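Local coordinates for protein N-acetylgalactosaminyltransferase 7 (Homo sapiens, PDB 6IWR) that is a glycosyltransferase-family protein that joins a GT-A-type domain to a C-terminal ricin-type beta-trefoil lectin domain, at residues W474-S488 with E498-R512. Residues are numbered along the deposited sequence; the frame is centred on the assembly and turned at random.
Sequences WGEIRGFETAYCIDS and ELGPCHRMGGNQLFR
In the ricin-type lectin domain, the antiparallel hairpin of strands 484-487 and 498-501 is stitched by the C485–C502 disulfide, whose SG atoms are 2.1 Å apart. Beside the bridge, C485 N donates to G500 O (2.7 Å), and G500 N answers to C485 O. A second, separate ladder pairs G475 with F511, each bonding the other's backbone. The disulfide also props R478: C502 SG lies 3.7 Å above the plane of its guanidinium, over the centre. R478 grips E476 side-on, NE to OE1 at 2.6 Å and NH1 to OE2, while NH2 reaches T482 O, so the group is held flat against the sulfur. R504 NH2 lies over the opposite face, the two guanidinium planes turned about 49° apart, and E476 probably offsets the like charges. Q509 runs extended past C485, OE1 to CB at 3.8 Å; its NE2 donates to P501 O and its OE1 accepts from H503 N, tying the loop after the hairpin. One ordered water accepts from I477 N and donates to I486 O and Q509 O (2.6 Å each), linking strands 476-479 and 484-487 to the loop before F511. On the apolar side F511 turns its ring edge to I486 O, CE1 at 3.5 Å, and I477 CD1 packs against its CB; W589 and L519 extend this core. Paired strands closing on a shared apolar centre, with a disulfide across the hairpin, are characteristic of the ricin-type beta-trefoil.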
loop_
_atom_site.group_PDB
_atom_site.type_symbol
_atom_site.label_atom_id
_atom_site.label_comp_id
_atom_site.label_asym_id
_atom_site.label_seq_id
_atom_site.Cartn_x
_atom_site.Cartn_y
_atom_site.Cartn_z
ATOM N N TRP A 474 17.405 14.796 16.366
ATOM C CA TRP A 474 16.225 14.291 15.678
ATOM C C TRP A 474 15.449 15.476 15.123
ATOM O O TRP A 474 15.587 16.608 15.592
ATOM C CB TRP A 474 15.337 13.445 16.607
ATOM C CG TRP A 474 14.776 14.227 17.759
ATOM C CD1 TRP A 474 15.382 14.485 18.957
ATOM C CD2 TRP A 474 13.512 14.878 17.806
ATOM N NE1 TRP A 474 14.569 15.249 19.754
ATOM C CE2 TRP A 474 13.411 15.510 19.067
ATOM C CE3 TRP A 474 12.448 14.992 16.903
ATOM C CZ2 TRP A 474 12.283 16.245 19.450
ATOM C CZ3 TRP A 474 11.321 15.722 17.288
ATOM C CH2 TRP A 474 11.249 16.331 18.553
ATOM N N GLY A 475 14.626 15.204 14.119
ATOM C CA GLY A 475 13.735 16.217 13.589
ATOM C C GLY A 475 13.588 16.142 12.080
ATOM O O GLY A 475 13.893 15.109 11.463
ATOM N N GLU A 476 13.085 17.226 11.485
ATOM C CA GLU A 476 13.191 17.412 10.047
ATOM C C GLU A 476 14.662 17.543 9.652
ATOM O O GLU A 476 15.505 18.004 10.434
ATOM C CB GLU A 476 12.426 18.665 9.618
ATOM C CG GLU A 476 13.087 19.969 10.069
ATOM C CD GLU A 476 12.340 21.221 9.648
ATOM O OE1 GLU A 476 12.890 22.326 9.847
ATOM O OE2 GLU A 476 11.222 21.123 9.107
ATOM N N ILE A 477 14.971 17.129 8.433
ATOM C CA ILE A 477 16.269 17.390 7.831
ATOM C C ILE A 477 16.022 18.402 6.722
ATOM O O ILE A 477 15.624 18.049 5.605
ATOM C CB ILE A 477 16.943 16.118 7.317
ATOM C CG1 ILE A 477 17.146 15.143 8.482
ATOM C CG2 ILE A 477 18.291 16.463 6.697
ATOM C CD1 ILE A 477 17.754 13.788 8.084
ATOM N N ARG A 478 16.228 19.671 7.043
ATOM C CA ARG A 478 15.839 20.777 6.190
ATOM C C ARG A 478 17.061 21.342 5.488
ATOM O O ARG A 478 18.150 21.394 6.056
ATOM C CB ARG A 478 15.148 21.863 7.018
ATOM C CG ARG A 478 14.822 23.128 6.255
ATOM C CD ARG A 478 14.396 24.203 7.223
ATOM N NE ARG A 478 13.068 23.911 7.743
ATOM C CZ ARG A 478 11.934 24.450 7.293
ATOM N NH1 ARG A 478 10.770 24.100 7.838
ATOM N NH2 ARG A 478 11.960 25.318 6.296
ATOM N N GLY A 479 16.876 21.763 4.240
ATOM C CA GLY A 479 17.965 22.408 3.515
ATOM C C GLY A 479 18.243 23.790 4.080
ATOM O O GLY A 479 17.334 24.624 4.201
ATOM N N PHE A 480 19.504 24.034 4.448
ATOM C CA PHE A 480 19.891 25.259 5.144
ATOM C C PHE A 480 19.370 26.483 4.407
ATOM O O PHE A 480 19.692 26.696 3.233
ATOM C CB PHE A 480 21.421 25.325 5.273
ATOM C CG PHE A 480 21.927 26.542 6.026
ATOM C CD1 PHE A 480 21.622 26.718 7.380
ATOM C CD2 PHE A 480 22.717 27.509 5.384
ATOM C CE1 PHE A 480 22.087 27.839 8.084
ATOM C CE2 PHE A 480 23.191 28.646 6.082
ATOM C CZ PHE A 480 22.874 28.806 7.434
ATOM N N GLU A 481 18.564 27.290 5.101
ATOM C CA GLU A 481 18.031 28.523 4.523
ATOM C C GLU A 481 17.192 28.222 3.284
ATOM O O GLU A 481 17.173 29.000 2.326
ATOM C CB GLU A 481 19.156 29.515 4.193
ATOM C CG GLU A 481 20.236 29.609 5.271
ATOM C CD GLU A 481 21.079 30.892 5.216
ATOM O OE1 GLU A 481 21.132 31.602 6.260
ATOM O OE2 GLU A 481 21.683 31.181 4.146
ATOM N N THR A 482 16.541 27.056 3.273
ATOM C CA THR A 482 15.571 26.677 2.255
ATOM C C THR A 482 14.303 26.187 2.941
ATOM O O THR A 482 14.223 26.050 4.166
ATOM C CB THR A 482 16.060 25.555 1.323
ATOM O OG1 THR A 482 15.691 24.283 1.886
ATOM C CG2 THR A 482 17.567 25.601 1.084
ATOM N N ALA A 483 13.316 25.884 2.121
ATOM C CA ALA A 483 12.051 25.345 2.580
ATOM C C ALA A 483 11.865 23.921 2.065
ATOM O O ALA A 483 10.741 23.457 1.882
ATOM C CB ALA A 483 10.910 26.250 2.135
ATOM N N TYR A 484 12.969 23.231 1.791
ATOM C CA TYR A 484 12.931 21.862 1.318
ATOM C C TYR A 484 13.477 20.937 2.387
ATOM O O TYR A 484 14.427 21.282 3.091
ATOM C CB TYR A 484 13.714 21.709 0.028
ATOM C CG TYR A 484 13.072 22.417 -1.134
ATOM C CD1 TYR A 484 11.873 21.945 -1.696
ATOM C CD2 TYR A 484 13.662 23.546 -1.696
ATOM C CE1 TYR A 484 11.273 22.590 -2.800
ATOM C CE2 TYR A 484 13.073 24.198 -2.794
ATOM C CZ TYR A 484 11.876 23.719 -3.335
ATOM O OH TYR A 484 11.303 24.364 -4.411
ATOM N N CYS A 485 12.839 19.782 2.521
ATOM C CA CYS A 485 13.125 18.798 3.552
ATOM C C CYS A 485 13.333 17.436 2.897
ATOM O O CYS A 485 12.701 17.109 1.885
ATOM C CB CYS A 485 11.976 18.699 4.575
ATOM S SG CYS A 485 12.009 19.948 5.884
ATOM N N ILE A 486 14.242 16.644 3.464
ATOM C CA ILE A 486 14.299 15.256 3.053
ATOM C C ILE A 486 13.007 14.625 3.517
ATOM O O ILE A 486 12.495 14.945 4.600
ATOM C CB ILE A 486 15.533 14.534 3.620
ATOM C CG1 ILE A 486 16.824 15.240 3.143
ATOM C CG2 ILE A 486 15.505 13.065 3.199
ATOM C CD1 ILE A 486 18.139 14.600 3.572
ATOM N N ASP A 487 12.420 13.784 2.672
ATOM C CA ASP A 487 11.217 13.133 3.142
ATOM C C ASP A 487 11.015 11.803 2.439
ATOM O O ASP A 487 11.416 11.593 1.287
ATOM C CB ASP A 487 10.039 14.117 3.064
ATOM C CG ASP A 487 8.887 13.665 2.204
ATOM O OD1 ASP A 487 8.201 12.653 2.479
ATOM O OD2 ASP A 487 8.610 14.438 1.289
ATOM N N SER A 488 10.474 10.877 3.215
ATOM C CA SER A 488 10.535 9.467 2.887
ATOM C C SER A 488 9.600 9.108 1.747
ATOM O O SER A 488 9.804 8.093 1.076
ATOM C CB SER A 488 10.168 8.674 4.139
ATOM O OG SER A 488 10.641 7.352 4.050
ATOM N N GLU A 498 13.489 11.205 -1.080
ATOM C CA GLU A 498 13.451 12.355 -1.980
ATOM C C GLU A 498 13.442 13.658 -1.192
ATOM O O GLU A 498 13.461 13.681 0.048
ATOM C CB GLU A 498 12.227 12.289 -2.892
ATOM C CG GLU A 498 11.889 10.882 -3.325
ATOM C CD GLU A 498 10.652 10.818 -4.199
ATOM O OE1 GLU A 498 10.175 11.893 -4.621
ATOM O OE2 GLU A 498 10.158 9.694 -4.460
ATOM N N LEU A 499 13.411 14.756 -1.939
ATOM C CA LEU A 499 13.276 16.091 -1.377
ATOM C C LEU A 499 11.850 16.576 -1.594
ATOM O O LEU A 499 11.274 16.375 -2.664
ATOM C CB LEU A 499 14.268 17.061 -2.024
ATOM C CG LEU A 499 14.575 18.374 -1.298
ATOM C CD1 LEU A 499 15.517 18.090 -0.157
ATOM C CD2 LEU A 499 15.147 19.447 -2.240
ATOM N N GLY A 500 11.270 17.199 -0.579
ATOM C CA GLY A 500 9.975 17.814 -0.754
ATOM C C GLY A 500 9.853 19.084 0.054
ATOM O O GLY A 500 10.697 19.389 0.899
ATOM N N PRO A 501 8.797 19.853 -0.190
ATOM C CA PRO A 501 8.588 21.072 0.595
ATOM C C PRO A 501 8.330 20.729 2.055
ATOM O O PRO A 501 7.573 19.808 2.368
ATOM C CB PRO A 501 7.370 21.732 -0.068
ATOM C CG PRO A 501 6.864 20.776 -1.063
ATOM C CD PRO A 501 7.890 19.751 -1.341
ATOM N N CYS A 502 9.004 21.456 2.944
ATOM C CA CYS A 502 8.845 21.253 4.379
ATOM C C CYS A 502 7.434 21.615 4.805
ATOM O O CYS A 502 6.856 22.602 4.335
ATOM C CB CYS A 502 9.841 22.106 5.162
ATOM S SG CYS A 502 11.596 21.709 4.893
ATOM N N HIS A 503 6.882 20.812 5.705
ATOM C CA HIS A 503 5.596 21.117 6.310
ATOM C C HIS A 503 5.625 21.041 7.836
ATOM O O HIS A 503 4.604 21.326 8.474
ATOM C CB HIS A 503 4.518 20.171 5.763
ATOM C CG HIS A 503 4.869 18.727 5.914
ATOM N ND1 HIS A 503 5.319 18.190 7.104
ATOM C CD2 HIS A 503 4.862 17.710 5.023
ATOM C CE1 HIS A 503 5.564 16.901 6.941
ATOM N NE2 HIS A 503 5.285 16.584 5.691
ATOM N N ARG A 504 6.750 20.654 8.440
ATOM C CA ARG A 504 6.896 20.688 9.895
ATOM C C ARG A 504 5.841 19.855 10.590
ATOM O O ARG A 504 5.468 20.156 11.718
ATOM C CB ARG A 504 6.841 22.117 10.452
ATOM C CG ARG A 504 8.096 22.935 10.215
ATOM C CD ARG A 504 8.072 24.255 10.940
ATOM N NE ARG A 504 9.158 25.075 10.443
ATOM C CZ ARG A 504 9.165 26.410 10.405
ATOM N NH1 ARG A 504 8.115 27.089 10.856
ATOM N NH2 ARG A 504 10.225 27.074 9.918
ATOM N N MET A 505 5.315 18.831 9.929
ATOM C CA MET A 505 4.318 17.972 10.547
ATOM C C MET A 505 4.887 16.626 10.958
ATOM O O MET A 505 4.132 15.746 11.370
ATOM C CB MET A 505 3.136 17.797 9.608
ATOM C CG MET A 505 2.357 19.096 9.415
ATOM S SD MET A 505 1.747 19.758 10.981
ATOM C CE MET A 505 0.788 18.358 11.535
ATOM N N GLY A 506 6.206 16.459 10.895
ATOM C CA GLY A 506 6.821 15.198 11.262
ATOM C C GLY A 506 6.569 14.069 10.273
ATOM O O GLY A 506 6.708 14.234 9.048
ATOM N N GLY A 507 6.207 12.904 10.817
ATOM C CA GLY A 507 5.905 11.719 10.032
ATOM C C GLY A 507 7.008 11.352 9.069
ATOM O O GLY A 507 8.110 10.980 9.487
ATOM N N ASN A 508 6.735 11.470 7.774
ATOM C CA ASN A 508 7.694 11.070 6.757
ATOM C C ASN A 508 8.789 12.103 6.510
ATOM O O ASN A 508 9.719 11.825 5.736
ATOM C CB ASN A 508 6.979 10.788 5.439
ATOM C CG ASN A 508 6.113 9.557 5.487
ATOM O OD1 ASN A 508 5.382 9.306 4.544
ATOM N ND2 ASN A 508 6.185 8.784 6.570
ATOM N N GLN A 509 8.693 13.289 7.116
ATOM C CA GLN A 509 9.757 14.279 7.061
ATOM C C GLN A 509 10.528 14.360 8.366
ATOM O O GLN A 509 11.186 15.374 8.632
ATOM C CB GLN A 509 9.194 15.645 6.696
ATOM C CG GLN A 509 8.789 15.746 5.269
ATOM C CD GLN A 509 8.374 17.147 4.896
ATOM O OE1 GLN A 509 8.374 18.057 5.739
ATOM N NE2 GLN A 509 8.042 17.344 3.626
ATOM N N LEU A 510 10.474 13.304 9.175
ATOM C CA LEU A 510 11.114 13.245 10.487
ATOM C C LEU A 510 12.181 12.161 10.488
ATOM O O LEU A 510 11.942 11.052 10.001
ATOM C CB LEU A 510 10.083 12.942 11.563
ATOM C CG LEU A 510 10.564 13.103 12.990
ATOM C CD1 LEU A 510 10.184 14.508 13.440
ATOM C CD2 LEU A 510 9.979 12.019 13.911
ATOM N N PHE A 511 13.350 12.476 11.035
ATOM C CA PHE A 511 14.440 11.508 11.124
ATOM C C PHE A 511 15.127 11.641 12.475
ATOM O O PHE A 511 14.941 12.620 13.203
ATOM C CB PHE A 511 15.439 11.690 9.983
ATOM C CG PHE A 511 14.831 11.489 8.623
ATOM C CD1 PHE A 511 14.203 12.546 7.961
ATOM C CD2 PHE A 511 14.860 10.234 8.011
ATOM C CE1 PHE A 511 13.629 12.354 6.721
ATOM C CE2 PHE A 511 14.286 10.039 6.774
ATOM C CZ PHE A 511 13.685 11.097 6.122
ATOM N N ARG A 512 15.899 10.626 12.830
ATOM C CA ARG A 512 16.763 10.723 13.996
ATOM C C ARG A 512 18.103 10.104 13.641
ATOM O O ARG A 512 18.178 9.160 12.848
ATOM C CB ARG A 512 16.166 10.042 15.257
ATOM C CG ARG A 512 15.691 8.632 15.022
ATOM C CD ARG A 512 14.723 8.165 16.078
ATOM N NE ARG A 512 15.177 6.892 16.602
ATOM C CZ ARG A 512 14.862 5.709 16.080
ATOM N NH1 ARG A 512 14.054 5.624 15.008
ATOM N NH2 ARG A 512 15.352 4.606 16.643
HETATM O O HOH W 1 12.784 16.359 6.770
#